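Local coordinates for succinate-acetate/proton symporter SatP (Escherichia coli K-12, PDB 5ZUG), which forms a hexameric channel that carries acetate, and probably succinate, across the bacterial membrane, perhaps coupled to protons, at residues 66-80 with 104-118. Numbering follows the deposited sequence.
Sequences FGLTAFTSYGSFWLT and YLGLWGVFTLFMFFG. With BNG (nonyl beta-D-glucopyranoside), chain G.
Phe-77 drives its ring edge into the face of the five-membered ring of Trp-108, the planes at 68°, and its CB lies over the indole's six-membered ring, 3.6 Å from the centroid. With CG of Phe-77 opposite its own backbone N (chi1 159°), the ring leans along the indole toward NE1, and the Tyr-104 hydroxyl and Leu-105 CD2 lie by Phe-77 CE1. Phe-77, Tyr-104 and Trp-108 thus form an aromatic cluster. Broad flat side chains suit this place because the axes of the nearly antiparallel 66-80 and 104-117 come no closer than 11.7 Å, a spacing that large side chains fill. Replacing Trp-108 by an alanine is likely to leave the Phe-77 edge without the face it packs on. Tyr-47 of a neighbouring subunit meets the indole too and hydrogen-bonds Ser-73 OG.

Two hydroxyl bonds link the helices: Tyr-104 OH donates to Thr-80 OG1 at 2.8 Å, and Tyr-74 OH to Thr-112 OG1 at 2.7 Å. Each threonine also donates to its own helix, Thr-80 to Phe-77 O and Thr-112 to Trp-108 O, leaving its oxygen to accept from tyrosine. Phe-111 turns an edge toward the Tyr-74 face.

Toward Gly-118, flexible Met-115, bent at chi2 and chi3, lays CE over the Phe-66 face, 3.8 Å from the ring centroid, and meets Ala-70 CB. Here the detergent's nonyl chain does some of the filling, C3' at the Phe-66 edge and C8' 3.3 Å from Tyr-74 CD2. All this is buried, whereas Val-110, Leu-113 and Phe-117 are exposed and do not touch 66-80. The chemistry implies an uncharged interface between membrane helices, greasy enough to accept an alkyl chain, its tyrosine hydroxyls satisfied by threonines.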
loop_
_atom_site.group_PDB
_atom_site.type_symbol
_atom_site.label_atom_id
_atom_site.label_comp_id
_atom_site.label_asym_id
_atom_site.label_seq_id
_atom_site.Cartn_x
_atom_site.Cartn_y
_atom_site.Cartn_z
ATOM N N PHE A 66 -12.448 -18.652 -10.917
ATOM C CA PHE A 66 -12.545 -19.500 -9.741
ATOM C C PHE A 66 -11.403 -19.210 -8.777
ATOM O O PHE A 66 -11.636 -18.874 -7.606
ATOM C CB PHE A 66 -12.552 -20.965 -10.156
ATOM C CG PHE A 66 -12.616 -21.925 -9.007
ATOM C CD1 PHE A 66 -11.439 -22.382 -8.404
ATOM C CD2 PHE A 66 -13.842 -22.387 -8.532
ATOM C CE1 PHE A 66 -11.486 -23.276 -7.370
ATOM C CE2 PHE A 66 -13.889 -23.281 -7.483
ATOM C CZ PHE A 66 -12.715 -23.718 -6.908
ATOM N N GLY A 67 -10.159 -19.292 -9.268
ATOM C CA GLY A 67 -9.018 -18.990 -8.421
ATOM C C GLY A 67 -9.028 -17.561 -7.904
ATOM O O GLY A 67 -8.704 -17.321 -6.742
ATOM N N LEU A 68 -9.418 -16.595 -8.750
ATOM C CA LEU A 68 -9.586 -15.224 -8.270
ATOM C C LEU A 68 -10.566 -15.187 -7.121
ATOM O O LEU A 68 -10.274 -14.646 -6.048
ATOM C CB LEU A 68 -10.058 -14.286 -9.378
ATOM C CG LEU A 68 -10.393 -12.855 -8.897
ATOM C CD1 LEU A 68 -9.184 -12.111 -8.354
ATOM C CD2 LEU A 68 -11.099 -11.963 -9.934
ATOM N N THR A 69 -11.750 -15.748 -7.333
ATOM C CA THR A 69 -12.748 -15.739 -6.274
ATOM C C THR A 69 -12.294 -16.542 -5.050
ATOM O O THR A 69 -12.534 -16.120 -3.915
ATOM C CB THR A 69 -14.093 -16.191 -6.850
ATOM O OG1 THR A 69 -14.443 -15.281 -7.921
ATOM C CG2 THR A 69 -15.191 -16.172 -5.769
ATOM N N ALA A 70 -11.654 -17.704 -5.251
ATOM C CA ALA A 70 -11.219 -18.553 -4.138
ATOM C C ALA A 70 -10.043 -17.980 -3.336
ATOM O O ALA A 70 -10.183 -17.677 -2.151
ATOM C CB ALA A 70 -10.866 -19.956 -4.639
ATOM N N PHE A 71 -8.870 -17.873 -3.963
ATOM C CA PHE A 71 -7.665 -17.434 -3.260
ATOM C C PHE A 71 -7.881 -16.105 -2.553
ATOM O O PHE A 71 -7.391 -15.895 -1.441
ATOM C CB PHE A 71 -6.507 -17.277 -4.244
ATOM C CG PHE A 71 -5.894 -18.567 -4.703
ATOM C CD1 PHE A 71 -5.482 -19.535 -3.801
ATOM C CD2 PHE A 71 -5.719 -18.800 -6.064
ATOM C CE1 PHE A 71 -4.908 -20.720 -4.261
ATOM C CE2 PHE A 71 -5.151 -19.960 -6.510
ATOM C CZ PHE A 71 -4.750 -20.927 -5.613
ATOM N N THR A 72 -8.558 -15.170 -3.215
ATOM C CA THR A 72 -8.769 -13.845 -2.639
ATOM C C THR A 72 -9.702 -13.894 -1.430
ATOM O O THR A 72 -9.514 -13.128 -0.469
ATOM C CB THR A 72 -9.313 -12.892 -3.693
ATOM O OG1 THR A 72 -8.595 -13.076 -4.909
ATOM C CG2 THR A 72 -9.120 -11.454 -3.251
ATOM N N SER A 73 -10.746 -14.747 -1.471
ATOM C CA SER A 73 -11.662 -14.852 -0.332
ATOM C C SER A 73 -11.012 -15.523 0.873
ATOM O O SER A 73 -11.185 -15.065 2.002
ATOM C CB SER A 73 -12.922 -15.606 -0.730
ATOM O OG SER A 73 -13.650 -14.838 -1.646
ATOM N N TYR A 74 -10.247 -16.592 0.661
ATOM C CA TYR A 74 -9.657 -17.313 1.780
ATOM C C TYR A 74 -8.477 -16.579 2.387
ATOM O O TYR A 74 -8.186 -16.780 3.571
ATOM C CB TYR A 74 -9.226 -18.704 1.360
ATOM C CG TYR A 74 -10.379 -19.614 1.089
ATOM C CD1 TYR A 74 -11.379 -19.839 2.061
ATOM C CD2 TYR A 74 -10.502 -20.221 -0.159
ATOM C CE1 TYR A 74 -12.440 -20.691 1.795
ATOM C CE2 TYR A 74 -11.547 -21.057 -0.446
ATOM C CZ TYR A 74 -12.516 -21.293 0.517
ATOM O OH TYR A 74 -13.539 -22.135 0.140
ATOM N N GLY A 75 -7.727 -15.818 1.588
ATOM C CA GLY A 75 -6.756 -14.904 2.162
ATOM C C GLY A 75 -7.421 -13.880 3.054
ATOM O O GLY A 75 -6.917 -13.553 4.126
ATOM N N SER A 76 -8.574 -13.371 2.627
ATOM C CA SER A 76 -9.369 -12.483 3.473
ATOM C C SER A 76 -9.909 -13.190 4.711
ATOM O O SER A 76 -9.962 -12.581 5.784
ATOM C CB SER A 76 -10.520 -11.864 2.676
ATOM O OG SER A 76 -10.033 -11.011 1.659
ATOM N N PHE A 77 -10.336 -14.455 4.588
ATOM C CA PHE A 77 -10.793 -15.188 5.766
ATOM C C PHE A 77 -9.706 -15.240 6.827
ATOM O O PHE A 77 -9.954 -14.962 8.003
ATOM C CB PHE A 77 -11.196 -16.611 5.417
ATOM C CG PHE A 77 -11.190 -17.536 6.614
ATOM C CD1 PHE A 77 -12.274 -17.568 7.490
ATOM C CD2 PHE A 77 -10.099 -18.366 6.877
ATOM C CE1 PHE A 77 -12.281 -18.415 8.609
ATOM C CE2 PHE A 77 -10.099 -19.204 7.987
ATOM C CZ PHE A 77 -11.205 -19.226 8.859
ATOM N N TRP A 78 -8.493 -15.624 6.423
ATOM C CA TRP A 78 -7.386 -15.686 7.362
ATOM C C TRP A 78 -7.107 -14.336 8.006
ATOM O O TRP A 78 -6.721 -14.283 9.183
ATOM C CB TRP A 78 -6.149 -16.231 6.674
ATOM C CG TRP A 78 -6.177 -17.709 6.554
ATOM C CD1 TRP A 78 -6.303 -18.432 5.418
ATOM C CD2 TRP A 78 -6.154 -18.659 7.633
ATOM N NE1 TRP A 78 -6.306 -19.777 5.705
ATOM C CE2 TRP A 78 -6.217 -19.946 7.056
ATOM C CE3 TRP A 78 -6.045 -18.547 9.041
ATOM C CZ2 TRP A 78 -6.180 -21.119 7.821
ATOM C CZ3 TRP A 78 -6.008 -19.711 9.801
ATOM C CH2 TRP A 78 -6.071 -20.979 9.191
ATOM N N LEU A 79 -7.268 -13.241 7.254
ATOM C CA LEU A 79 -7.126 -11.916 7.844
ATOM C C LEU A 79 -8.247 -11.629 8.839
ATOM O O LEU A 79 -7.993 -11.085 9.924
ATOM C CB LEU A 79 -7.100 -10.840 6.762
ATOM C CG LEU A 79 -5.815 -10.779 5.958
ATOM C CD1 LEU A 79 -5.824 -9.609 5.013
ATOM C CD2 LEU A 79 -4.664 -10.689 6.916
ATOM N N THR A 80 -9.490 -12.000 8.504
ATOM C CA THR A 80 -10.560 -11.774 9.466
ATOM C C THR A 80 -10.337 -12.627 10.707
ATOM O O THR A 80 -10.612 -12.178 11.828
ATOM C CB THR A 80 -11.959 -12.034 8.875
ATOM O OG1 THR A 80 -12.087 -13.387 8.426
ATOM C CG2 THR A 80 -12.286 -11.056 7.755
ATOM N N TYR A 104 -20.187 -17.814 11.676
ATOM C CA TYR A 104 -19.177 -17.239 10.798
ATOM C C TYR A 104 -18.426 -18.328 10.037
ATOM O O TYR A 104 -18.355 -18.292 8.801
ATOM C CB TYR A 104 -18.260 -16.370 11.657
ATOM C CG TYR A 104 -16.841 -16.142 11.214
ATOM C CD1 TYR A 104 -15.826 -16.983 11.647
ATOM C CD2 TYR A 104 -16.494 -15.056 10.427
ATOM C CE1 TYR A 104 -14.511 -16.765 11.291
ATOM C CE2 TYR A 104 -15.181 -14.834 10.069
ATOM C CZ TYR A 104 -14.193 -15.687 10.509
ATOM O OH TYR A 104 -12.879 -15.464 10.169
ATOM N N LEU A 105 -17.851 -19.302 10.757
ATOM C CA LEU A 105 -17.240 -20.451 10.082
ATOM C C LEU A 105 -18.268 -21.261 9.286
ATOM O O LEU A 105 -17.910 -21.942 8.316
ATOM C CB LEU A 105 -16.518 -21.365 11.073
ATOM C CG LEU A 105 -15.311 -20.775 11.788
ATOM C CD1 LEU A 105 -15.005 -21.576 13.051
ATOM C CD2 LEU A 105 -14.135 -20.725 10.851
ATOM N N GLY A 106 -19.543 -21.213 9.680
ATOM C CA GLY A 106 -20.561 -21.916 8.916
ATOM C C GLY A 106 -20.812 -21.276 7.565
ATOM O O GLY A 106 -20.936 -21.979 6.558
ATOM N N LEU A 107 -20.872 -19.938 7.516
ATOM C CA LEU A 107 -20.942 -19.233 6.234
ATOM C C LEU A 107 -19.739 -19.538 5.339
ATOM O O LEU A 107 -19.900 -19.737 4.131
ATOM C CB LEU A 107 -21.057 -17.720 6.456
ATOM C CG LEU A 107 -22.415 -17.030 6.525
ATOM C CD1 LEU A 107 -22.283 -15.627 7.039
ATOM C CD2 LEU A 107 -22.975 -16.966 5.117
ATOM N N TRP A 108 -18.520 -19.546 5.897
ATOM C CA TRP A 108 -17.366 -19.908 5.073
ATOM C C TRP A 108 -17.492 -21.351 4.590
ATOM O O TRP A 108 -17.003 -21.702 3.508
ATOM C CB TRP A 108 -16.050 -19.675 5.839
ATOM C CG TRP A 108 -15.672 -18.190 5.969
ATOM C CD1 TRP A 108 -15.839 -17.394 7.068
ATOM C CD2 TRP A 108 -15.095 -17.349 4.960
ATOM N NE1 TRP A 108 -15.398 -16.122 6.811
ATOM C CE2 TRP A 108 -14.943 -16.062 5.523
ATOM C CE3 TRP A 108 -14.687 -17.557 3.634
ATOM C CZ2 TRP A 108 -14.396 -14.983 4.805
ATOM C CZ3 TRP A 108 -14.146 -16.488 2.925
ATOM C CH2 TRP A 108 -14.007 -15.218 3.511
ATOM N N GLY A 109 -18.160 -22.197 5.380
ATOM C CA GLY A 109 -18.493 -23.539 4.920
ATOM C C GLY A 109 -19.453 -23.567 3.738
ATOM O O GLY A 109 -19.309 -24.402 2.840
ATOM N N VAL A 110 -20.497 -22.718 3.754
ATOM C CA VAL A 110 -21.420 -22.719 2.612
ATOM C C VAL A 110 -20.737 -22.143 1.371
ATOM O O VAL A 110 -20.913 -22.667 0.266
ATOM C CB VAL A 110 -22.759 -22.008 2.931
ATOM C CG1 VAL A 110 -23.642 -21.919 1.694
ATOM C CG2 VAL A 110 -23.510 -22.639 4.095
ATOM N N PHE A 111 -19.921 -21.082 1.531
ATOM C CA PHE A 111 -19.124 -20.579 0.407
ATOM C C PHE A 111 -18.257 -21.680 -0.177
ATOM O O PHE A 111 -18.201 -21.854 -1.396
ATOM C CB PHE A 111 -18.237 -19.403 0.821
ATOM C CG PHE A 111 -17.178 -19.057 -0.214
ATOM C CD1 PHE A 111 -17.527 -18.437 -1.427
ATOM C CD2 PHE A 111 -15.843 -19.390 0.004
ATOM C CE1 PHE A 111 -16.564 -18.131 -2.391
ATOM C CE2 PHE A 111 -14.871 -19.103 -0.960
ATOM C CZ PHE A 111 -15.237 -18.465 -2.167
ATOM N N THR A 112 -17.575 -22.440 0.686
ATOM C CA THR A 112 -16.725 -23.540 0.227
ATOM C C THR A 112 -17.535 -24.639 -0.453
ATOM O O THR A 112 -17.065 -25.258 -1.410
ATOM C CB THR A 112 -15.937 -24.112 1.406
ATOM O OG1 THR A 112 -15.221 -23.056 2.055
ATOM C CG2 THR A 112 -14.967 -25.184 0.960
ATOM N N LEU A 113 -18.756 -24.895 0.027
ATOM C CA LEU A 113 -19.593 -25.954 -0.540
ATOM C C LEU A 113 -19.914 -25.704 -2.010
ATOM O O LEU A 113 -19.763 -26.600 -2.847
ATOM C CB LEU A 113 -20.880 -26.084 0.272
ATOM C CG LEU A 113 -21.949 -27.037 -0.263
ATOM C CD1 LEU A 113 -21.509 -28.488 -0.201
ATOM C CD2 LEU A 113 -23.226 -26.823 0.531
ATOM N N PHE A 114 -20.396 -24.503 -2.338
ATOM C CA PHE A 114 -20.657 -24.160 -3.731
ATOM C C PHE A 114 -19.382 -24.238 -4.548
ATOM O O PHE A 114 -19.369 -24.794 -5.651
ATOM C CB PHE A 114 -21.232 -22.753 -3.826
ATOM C CG PHE A 114 -22.679 -22.661 -3.452
ATOM C CD1 PHE A 114 -23.673 -22.962 -4.374
ATOM C CD2 PHE A 114 -23.047 -22.267 -2.168
ATOM C CE1 PHE A 114 -25.013 -22.874 -4.019
ATOM C CE2 PHE A 114 -24.380 -22.181 -1.807
ATOM C CZ PHE A 114 -25.366 -22.482 -2.731
ATOM N N MET A 115 -18.294 -23.687 -4.014
ATOM C CA MET A 115 -17.036 -23.694 -4.735
ATOM C C MET A 115 -16.544 -25.106 -4.993
ATOM O O MET A 115 -15.775 -25.316 -5.933
ATOM C CB MET A 115 -15.990 -22.895 -3.958
ATOM C CG MET A 115 -16.325 -21.439 -3.762
ATOM S SD MET A 115 -16.350 -20.542 -5.318
ATOM C CE MET A 115 -14.596 -20.409 -5.674
ATOM N N PHE A 116 -16.988 -26.076 -4.191
ATOM C CA PHE A 116 -16.667 -27.477 -4.458
ATOM C C PHE A 116 -17.265 -27.941 -5.784
ATOM O O PHE A 116 -16.604 -28.636 -6.559
ATOM C CB PHE A 116 -17.145 -28.363 -3.304
ATOM C CG PHE A 116 -17.155 -29.841 -3.627
ATOM C CD1 PHE A 116 -15.974 -30.570 -3.667
ATOM C CD2 PHE A 116 -18.353 -30.506 -3.864
ATOM C CE1 PHE A 116 -15.986 -31.926 -3.956
ATOM C CE2 PHE A 116 -18.373 -31.860 -4.145
ATOM C CZ PHE A 116 -17.188 -32.573 -4.188
ATOM N N PHE A 117 -18.533 -27.602 -6.044
ATOM C CA PHE A 117 -19.147 -27.955 -7.325
ATOM C C PHE A 117 -18.382 -27.341 -8.492
ATOM O O PHE A 117 -18.411 -27.877 -9.602
ATOM C CB PHE A 117 -20.620 -27.522 -7.335
ATOM C CG PHE A 117 -21.487 -28.265 -6.330
ATOM C CD1 PHE A 117 -21.169 -29.559 -5.935
ATOM C CD2 PHE A 117 -22.565 -27.626 -5.716
ATOM C CE1 PHE A 117 -21.940 -30.216 -5.004
ATOM C CE2 PHE A 117 -23.334 -28.270 -4.771
ATOM C CZ PHE A 117 -23.023 -29.568 -4.411
ATOM N N GLY A 118 -17.680 -26.232 -8.250
ATOM C CA GLY A 118 -16.836 -25.574 -9.232
ATOM C C GLY A 118 -15.530 -26.279 -9.548
ATOM O O GLY A 118 -14.860 -25.898 -10.510
HETATM C C1 BNG G . -6.407 -23.570 -11.146
HETATM C C2 BNG G . -5.388 -24.562 -11.674
HETATM C C3 BNG G . -5.237 -24.269 -13.089
HETATM C C4 BNG G . -6.444 -24.827 -13.736
HETATM C C5 BNG G . -7.698 -24.071 -13.275
HETATM C C6 BNG G . -8.742 -24.961 -12.733
HETATM C "C1'" BNG G . -7.728 -23.060 -9.406
HETATM C "C2'" BNG G . -7.054 -22.998 -8.037
HETATM C "C3'" BNG G . -8.065 -22.525 -7.003
HETATM C "C4'" BNG G . -7.767 -23.259 -5.674
HETATM C "C5'" BNG G . -8.074 -22.314 -4.514
HETATM C "C6'" BNG G . -7.779 -23.171 -3.279
HETATM C "C7'" BNG G . -7.468 -22.261 -2.097
HETATM C "C8'" BNG G . -8.487 -22.627 -1.014
HETATM C "C9'" BNG G . -8.294 -24.091 -0.636
HETATM O O1 BNG G . -7.041 -24.064 -10.084
HETATM O O2 BNG G . -4.112 -24.450 -11.072
HETATM O O3 BNG G . -4.046 -24.853 -13.645
HETATM O O4 BNG G . -6.236 -24.736 -15.139
HETATM O O5 BNG G . -7.517 -23.234 -12.090
HETATM O O6 BNG G . -8.981 -24.298 -11.535
#